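Local coordinates for protein LEC-6 (Caenorhabditis elegans, PDB 3VV1) that binds galactose-containing glycans as a galectin, with a preference for fucose-containing saccharides such as galactose linked to fucose, at residues F61-R66 against L73-R78. Numbering follows the deposited sequence.
Sequences FHINLR and LHFNAR. With GAL (beta-D-galactopyranose), chain C; FUC (alpha-L-fucopyranose), chain B.
Asn64 and His74 lie side by side on the sugar-binding face of an antiparallel beta hairpin in the galectin beta-sandwich, and the bond between them probably helps aim the imidazole at galactose. OD1 of Asn64 takes the N-H of His74 ND1 at 2.7 Å, on a lone pair and in the ring plane. At the far edge of the ring, His74 NE2 is hydrogen-bonded to O4 of GAL at 2.7 Å. Arg78 NH2 donates to the same O4 and, together with NH1, reaches O3 of FUC, so one guanidinium spans both sugars. Arg78 is itself held at its edge: NE donates to OD1 of Asn76 in the guanidinium plane at 2.8 Å, and NH1 forms a salt bridge with Glu81, which also bonds FUC.

Behind this first shell, with CG between the backbone N and the carbonyl carbon (chi1 63°), the His62 ring lies where its face meets His74 CE1, 3.5 Å from His62 CG; the two planes are 43° apart. On the Asn64 amide, ND2 is held by Glu146 of the neighbouring strand 144-149, which would help fix the flip that presents OD1 to His74.

The opposite face of the hairpin is apolar and belongs to the sandwich core. Ala77 CB lies over one face of the Phe61 ring in a CH-pi contact, 3.7 Å from the centroid and offset toward the rim, while Ile63 CD1 meets Phe75 CD2, whose ring packs edge-to-face with Phe114. The carbonyl O of Phe61 accepts twice: from Ala77 N, and from Asn76 ND2 at 2.9 Å, approaching from above the carbonyl plane.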
# COMPACT_ATOMS: atom_id res chain seq x y z
N PHE A 61 -15.29 11.51 17.14
CA PHE A 61 -14.68 11.06 15.92
C PHE A 61 -14.77 9.55 15.94
O PHE A 61 -14.94 8.91 17.01
CB PHE A 61 -13.19 11.53 15.74
CG PHE A 61 -12.18 10.89 16.68
CD1 PHE A 61 -11.57 9.69 16.37
CD2 PHE A 61 -11.80 11.57 17.86
CE1 PHE A 61 -10.59 9.15 17.22
CE2 PHE A 61 -10.85 11.01 18.74
CZ PHE A 61 -10.24 9.80 18.40
N HIS A 62 -14.65 8.95 14.78
CA HIS A 62 -14.64 7.47 14.78
C HIS A 62 -13.74 6.91 13.72
O HIS A 62 -13.40 7.59 12.75
CB HIS A 62 -16.08 6.89 14.66
CG HIS A 62 -16.77 7.24 13.40
ND1 HIS A 62 -17.59 8.32 13.28
CD2 HIS A 62 -16.71 6.66 12.14
CE1 HIS A 62 -18.08 8.37 12.04
NE2 HIS A 62 -17.53 7.37 11.33
N ILE A 63 -13.36 5.63 13.95
CA ILE A 63 -12.68 4.82 12.93
C ILE A 63 -13.61 3.65 12.66
O ILE A 63 -14.04 2.99 13.60
CB ILE A 63 -11.34 4.30 13.47
CG1 ILE A 63 -10.27 5.40 13.63
CG2 ILE A 63 -10.79 3.27 12.50
CD1 ILE A 63 -10.28 6.17 14.88
N ASN A 64 -13.93 3.42 11.40
CA ASN A 64 -14.69 2.18 10.98
C ASN A 64 -13.80 1.23 10.21
O ASN A 64 -13.12 1.67 9.27
CB ASN A 64 -15.87 2.53 10.08
CG ASN A 64 -16.99 3.22 10.82
OD1 ASN A 64 -17.19 3.01 12.02
ND2 ASN A 64 -17.69 4.10 10.13
N LEU A 65 -13.81 -0.05 10.60
CA LEU A 65 -13.18 -1.11 9.79
C LEU A 65 -14.36 -1.80 9.12
O LEU A 65 -15.18 -2.44 9.82
CB LEU A 65 -12.39 -2.07 10.69
CG LEU A 65 -11.38 -1.44 11.64
CD1 LEU A 65 -10.69 -2.51 12.51
CD2 LEU A 65 -10.34 -0.59 10.90
N ARG A 66 -14.53 -1.58 7.83
CA ARG A 66 -15.79 -1.92 7.11
C ARG A 66 -15.51 -3.06 6.14
O ARG A 66 -14.49 -3.02 5.42
CB ARG A 66 -16.30 -0.76 6.21
CG ARG A 66 -16.64 0.46 7.00
CD ARG A 66 -17.19 1.51 6.05
NE ARG A 66 -18.53 1.09 5.96
CZ ARG A 66 -19.60 1.77 6.39
NH1 ARG A 66 -19.54 2.96 6.96
NH2 ARG A 66 -20.74 1.18 6.26
N LEU A 73 -15.85 -3.13 13.04
CA LEU A 73 -15.63 -2.36 14.25
C LEU A 73 -15.81 -0.89 14.00
O LEU A 73 -15.21 -0.33 13.06
CB LEU A 73 -14.22 -2.61 14.79
CG LEU A 73 -13.79 -1.69 15.94
CD1 LEU A 73 -14.65 -1.82 17.22
CD2 LEU A 73 -12.35 -1.96 16.31
N HIS A 74 -16.68 -0.27 14.81
CA HIS A 74 -16.85 1.18 14.83
C HIS A 74 -16.29 1.56 16.17
O HIS A 74 -16.84 1.18 17.21
CB HIS A 74 -18.37 1.46 14.73
CG HIS A 74 -18.78 2.89 15.05
ND1 HIS A 74 -18.66 3.90 14.14
CD2 HIS A 74 -19.41 3.45 16.16
CE1 HIS A 74 -19.19 5.04 14.63
NE2 HIS A 74 -19.64 4.78 15.89
N PHE A 75 -15.20 2.31 16.17
CA PHE A 75 -14.51 2.77 17.40
C PHE A 75 -14.82 4.27 17.51
O PHE A 75 -14.39 5.06 16.65
CB PHE A 75 -13.00 2.51 17.22
CG PHE A 75 -12.15 3.11 18.32
CD1 PHE A 75 -11.84 2.36 19.46
CD2 PHE A 75 -11.65 4.44 18.22
CE1 PHE A 75 -11.05 2.88 20.48
CE2 PHE A 75 -10.86 4.95 19.27
CZ PHE A 75 -10.54 4.18 20.36
N ASN A 76 -15.61 4.67 18.50
CA ASN A 76 -16.13 6.07 18.51
C ASN A 76 -15.71 6.76 19.81
O ASN A 76 -16.15 6.40 20.89
CB ASN A 76 -17.64 5.95 18.43
CG ASN A 76 -18.39 7.28 18.16
OD1 ASN A 76 -19.59 7.35 18.42
ND2 ASN A 76 -17.73 8.30 17.59
N ALA A 77 -14.82 7.72 19.68
CA ALA A 77 -14.45 8.56 20.80
C ALA A 77 -15.52 9.65 20.94
O ALA A 77 -15.78 10.36 19.99
CB ALA A 77 -13.08 9.21 20.50
N ARG A 78 -16.07 9.82 22.14
CA ARG A 78 -17.16 10.78 22.39
C ARG A 78 -16.75 11.74 23.52
O ARG A 78 -16.78 11.38 24.71
CB ARG A 78 -18.45 10.01 22.77
CG ARG A 78 -18.88 9.02 21.68
CD ARG A 78 -20.21 8.41 22.09
NE ARG A 78 -20.73 7.57 21.01
CZ ARG A 78 -21.91 6.97 21.05
NH1 ARG A 78 -22.70 7.11 22.14
NH2 ARG A 78 -22.34 6.24 20.02
C1 GAL C . -25.25 5.78 17.94
C2 GAL C . -24.53 6.85 17.07
C3 GAL C . -23.84 6.20 15.93
C4 GAL C . -22.93 5.08 16.46
C5 GAL C . -23.76 4.13 17.33
C6 GAL C . -22.90 2.97 17.89
O2 GAL C . -25.50 7.75 16.58
O3 GAL C . -23.00 7.17 15.25
O4 GAL C . -21.84 5.66 17.22
O5 GAL C . -24.30 4.82 18.41
O6 GAL C . -23.73 2.13 18.70
C1 FUC B . -27.10 8.20 21.45
C2 FUC B . -25.93 7.26 21.99
C3 FUC B . -26.13 5.78 21.51
C4 FUC B . -26.65 5.65 20.05
C5 FUC B . -28.09 6.19 19.95
C6 FUC B . -28.49 6.06 18.50
O1 FUC B . -27.72 8.90 22.52
O2 FUC B . -25.56 7.39 23.48
O3 FUC B . -24.86 5.24 21.59
O4 FUC B . -25.75 6.42 19.10
O5 FUC B . -28.05 7.61 20.36
O HOH W 1 -18.03 10.21 15.21